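Putative iron-uptake ABC transport system,periplasmic iron-binding protein (Campylobacter jejuni, PDB 1Y4T) binds ferric iron, probably in the periplasm, for likely delivery to an ABC transporter that takes it up into the cell. Local coordinates at residues A[231-236]-A[291-296]. Numbering follows the deposited sequence.
Sequences THINIS and FKEDQI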
ATOM      1  N   THR A 231      -1.213  14.481   0.874  1.00 12.42           N
ATOM      2  CA  THR A 231      -1.648  13.144   1.246  1.00 12.49           C
ATOM      3  C   THR A 231      -0.528  12.106   1.233  1.00 12.37           C
ATOM      4  O   THR A 231       0.396  12.155   0.394  1.00 12.95           O
ATOM      5  CB  THR A 231      -2.801  12.752   0.290  1.00 12.65           C
ATOM      6  OG1 THR A 231      -3.915  13.631   0.502  1.00 11.14           O
ATOM      7  CG2 THR A 231      -3.338  11.346   0.545  1.00 15.00           C
ATOM      8  N   HIS A 232      -0.625  11.173   2.177  1.00 12.27           N
ATOM      9  CA  HIS A 232       0.266  10.043   2.308  1.00 10.80           C
ATOM     10  C   HIS A 232       0.146   9.102   1.132  1.00 11.71           C
ATOM     11  O   HIS A 232      -0.952   8.553   0.870  1.00  9.85           O
ATOM     12  CB  HIS A 232      -0.030   9.247   3.591  1.00 11.84           C
ATOM     13  CG  HIS A 232       0.896   8.076   3.782  1.00 11.82           C
ATOM     14  ND1 HIS A 232       0.477   6.764   3.721  1.00 15.81           N
ATOM     15  CD2 HIS A 232       2.226   8.033   4.011  1.00 10.82           C
ATOM     16  CE1 HIS A 232       1.521   5.962   3.888  1.00 10.17           C
ATOM     17  NE2 HIS A 232       2.596   6.709   4.073  1.00 15.65           N
ATOM     18  N   ILE A 233       1.267   8.938   0.426  1.00 11.36           N
ATOM     19  CA  ILE A 233       1.423   7.967  -0.646  1.00 13.08           C
ATOM     20  C   ILE A 233       2.300   6.810  -0.166  1.00 12.83           C
ATOM     21  O   ILE A 233       3.294   6.998   0.546  1.00 13.28           O
ATOM     22  CB  ILE A 233       2.020   8.638  -1.913  1.00 13.43           C
ATOM     23  CG1 ILE A 233       0.959   9.482  -2.627  1.00 17.74           C
ATOM     24  CG2 ILE A 233       2.550   7.651  -2.901  1.00 15.24           C
ATOM     25  CD1 ILE A 233       0.643  10.718  -1.909  1.00 22.01           C
ATOM     26  N   ASN A 234       1.899   5.611  -0.553  1.00 12.36           N
ATOM     27  CA  ASN A 234       2.663   4.396  -0.366  1.00 11.64           C
ATOM     28  C   ASN A 234       2.741   3.709  -1.722  1.00 12.03           C
ATOM     29  O   ASN A 234       2.070   4.125  -2.647  1.00 12.45           O
ATOM     30  CB  ASN A 234       1.980   3.477   0.660  1.00 12.11           C
ATOM     31  CG  ASN A 234       2.953   2.524   1.351  1.00 10.12           C
ATOM     32  OD1 ASN A 234       4.048   2.267   0.868  1.00 10.39           O
ATOM     33  ND2 ASN A 234       2.523   1.961   2.473  1.00 12.95           N
ATOM     34  N   ILE A 235       3.594   2.709  -1.848  1.00 10.32           N
ATOM     35  CA  ILE A 235       3.761   1.990  -3.098  1.00 10.47           C
ATOM     36  C   ILE A 235       3.530   0.497  -2.904  1.00 10.59           C
ATOM     37  O   ILE A 235       3.720  -0.025  -1.825  1.00 11.78           O
ATOM     38  CB  ILE A 235       5.181   2.209  -3.691  1.00 11.15           C
ATOM     39  CG1 ILE A 235       6.290   1.787  -2.715  1.00 12.81           C
ATOM     40  CG2 ILE A 235       5.381   3.616  -4.131  1.00 10.13           C
ATOM     41  CD1 ILE A 235       7.494   1.349  -3.416  1.00 14.80           C
ATOM     42  N   SER A 236       3.121  -0.178  -3.965  1.00 10.85           N
ATOM     43  CA  SER A 236       3.329  -1.600  -4.104  1.00 10.69           C
ATOM     44  C   SER A 236       4.644  -1.660  -4.880  1.00 10.68           C
ATOM     45  O   SER A 236       4.861  -0.841  -5.776  1.00 10.57           O
ATOM     46  CB  SER A 236       2.186  -2.219  -4.924  1.00 10.83           C
ATOM     47  OG  SER A 236       2.388  -3.597  -5.123  1.00 12.51           O
ATOM     48  N   PHE A 291      -5.495  15.621  -6.217  1.00 15.28           N
ATOM     49  CA  PHE A 291      -5.023  15.930  -4.879  1.00 14.68           C
ATOM     50  C   PHE A 291      -3.537  16.200  -4.859  1.00 14.41           C
ATOM     51  O   PHE A 291      -2.795  15.767  -5.746  1.00 13.17           O
ATOM     52  CB  PHE A 291      -5.361  14.796  -3.906  1.00 14.29           C
ATOM     53  CG  PHE A 291      -4.699  13.486  -4.237  1.00 15.70           C
ATOM     54  CD1 PHE A 291      -3.654  12.999  -3.454  1.00 16.19           C
ATOM     55  CD2 PHE A 291      -5.140  12.710  -5.300  1.00 13.91           C
ATOM     56  CE1 PHE A 291      -3.048  11.790  -3.759  1.00 16.45           C
ATOM     57  CE2 PHE A 291      -4.533  11.489  -5.608  1.00 13.69           C
ATOM     58  CZ  PHE A 291      -3.489  11.028  -4.855  1.00 15.61           C
ATOM     59  N   LYS A 292      -3.121  16.907  -3.823  1.00 15.46           N
ATOM     60  CA  LYS A 292      -1.716  17.149  -3.540  1.00 16.45           C
ATOM     61  C   LYS A 292      -1.154  15.948  -2.813  1.00 15.39           C
ATOM     62  O   LYS A 292      -1.732  15.501  -1.824  1.00 16.64           O
ATOM     63  CB  LYS A 292      -1.538  18.360  -2.598  1.00 16.80           C
ATOM     64  CG  LYS A 292      -1.260  19.670  -3.296  1.00 21.14           C
ATOM     65  CD  LYS A 292      -1.554  20.861  -2.381  1.00 24.16           C
ATOM     66  CE  LYS A 292      -0.637  20.880  -1.175  1.00 25.44           C
ATOM     67  NZ  LYS A 292      -0.748  22.159  -0.420  1.00 23.70           N
ATOM     68  N   GLU A 293       0.024  15.515  -3.222  1.00 16.35           N
ATOM     69  CA  GLU A 293       0.745  14.378  -2.617  1.00 16.19           C
ATOM     70  C   GLU A 293       1.857  14.890  -1.705  1.00 15.50           C
ATOM     71  O   GLU A 293       2.476  15.904  -2.001  1.00 15.15           O
ATOM     72  CB  GLU A 293       1.366  13.526  -3.727  1.00 17.31           C
ATOM     73  CG  GLU A 293       0.349  13.041  -4.752  1.00 19.60           C
ATOM     74  CD  GLU A 293       0.885  12.049  -5.782  1.00 21.77           C
ATOM     75  OE1 GLU A 293       2.070  11.676  -5.738  1.00 21.66           O
ATOM     76  OE2 GLU A 293       0.070  11.624  -6.640  1.00 24.27           O
ATOM     77  N   ASP A 294       2.132  14.170  -0.629  1.00 14.78           N
ATOM     78  CA  ASP A 294       3.287  14.451   0.225  1.00 16.12           C
ATOM     79  C   ASP A 294       4.542  14.294  -0.649  1.00 16.43           C
ATOM     80  O   ASP A 294       4.635  13.335  -1.414  1.00 16.91           O
ATOM     81  CB  ASP A 294       3.318  13.464   1.401  1.00 16.09           C
ATOM     82  CG  ASP A 294       4.254  13.892   2.514  1.00 17.04           C
ATOM     83  OD1 ASP A 294       4.019  13.472   3.690  1.00 13.81           O
ATOM     84  OD2 ASP A 294       5.228  14.647   2.292  1.00 14.67           O
ATOM     85  N   GLN A 295       5.475  15.240  -0.572  1.00 17.17           N
ATOM     86  CA  GLN A 295       6.688  15.159  -1.388  1.00 17.81           C
ATOM     87  C   GLN A 295       7.845  14.386  -0.734  1.00 18.30           C
ATOM     88  O   GLN A 295       8.876  14.132  -1.403  1.00 18.62           O
ATOM     89  CB  GLN A 295       7.154  16.568  -1.800  1.00 17.95           C
ATOM     90  CG  GLN A 295       6.133  17.319  -2.640  1.00 17.20           C
ATOM     91  CD  GLN A 295       5.783  16.577  -3.938  1.00 17.21           C
ATOM     92  OE1 GLN A 295       4.622  16.146  -4.140  1.00 17.69           O
ATOM     93  NE2 GLN A 295       6.784  16.409  -4.812  1.00 13.87           N
ATOM     94  N   ILE A 296       7.699  13.980   0.528  1.00 19.16           N
ATOM     95  CA  ILE A 296       8.769  13.191   1.163  1.00 19.98           C
ATOM     96  C   ILE A 296       9.013  11.896   0.407  1.00 19.20           C
ATOM     97  O   ILE A 296       8.068  11.230  -0.017  1.00 18.05           O
ATOM     98  CB  ILE A 296       8.625  12.903   2.704  1.00 21.09           C
ATOM     99  CG1 ILE A 296       7.239  12.474   3.151  1.00 23.88           C
ATOM    100  CG2 ILE A 296       9.014  14.118   3.487  1.00 24.36           C
ATOM    101  CD1 ILE A 296       6.648  11.350   2.479  1.00 25.66           C
TER
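Thr231 and Glu293 form a single beta bridge, their CA atoms 4.7 Å apart. Thr231 N donates to Lys292 O over 2.9 Å, with a nearly straight N-H...O angle of 175°, and Asp294 N returns a bond to Thr231 O at 2.8 Å, although that oxygen is less securely placed. Because one residue thus bonds to the two neighbours of its partner, the pattern is that of a parallel bridge.

The side chains beside it cross rather than align. With CG between the backbone N and the carbonyl carbon (chi1 63°), the Phe291 ring is carried toward Thr231, its CD1 3.8 Å from Thr231 CB, an oblique approach with the two side chains at about a right angle. The ring also stacks on Phe223, while Thr231 OG1 is hydrogen-bonded to Pro224 O. Glu293, extended beyond CG, likewise runs roughly perpendicular to Ile233: its CD lies 4.1 Å from Ile233 CG1, and its OE1 goes on to a salt bridge with Lys101 of strand 97-109.

Asp294 OD2 accepts from Ile296 N at 3.1 Å, from 47° out of the carboxylate plane, closing an Asx turn; its OD1 binds Asn154 ND2.

The contact therefore joins the loop between helices 283-288 and 298-302 to the approach of strand 233-241, with the side chain of Ile233 about 13 Å from the bound ferric ion. Two backbone bonds fix the loop's register against Thr231, while the apolar contacts beside them make little directional demand; Glu293 OE1 and Asp294 OD1 each tie the loop to a partner beyond the bridge.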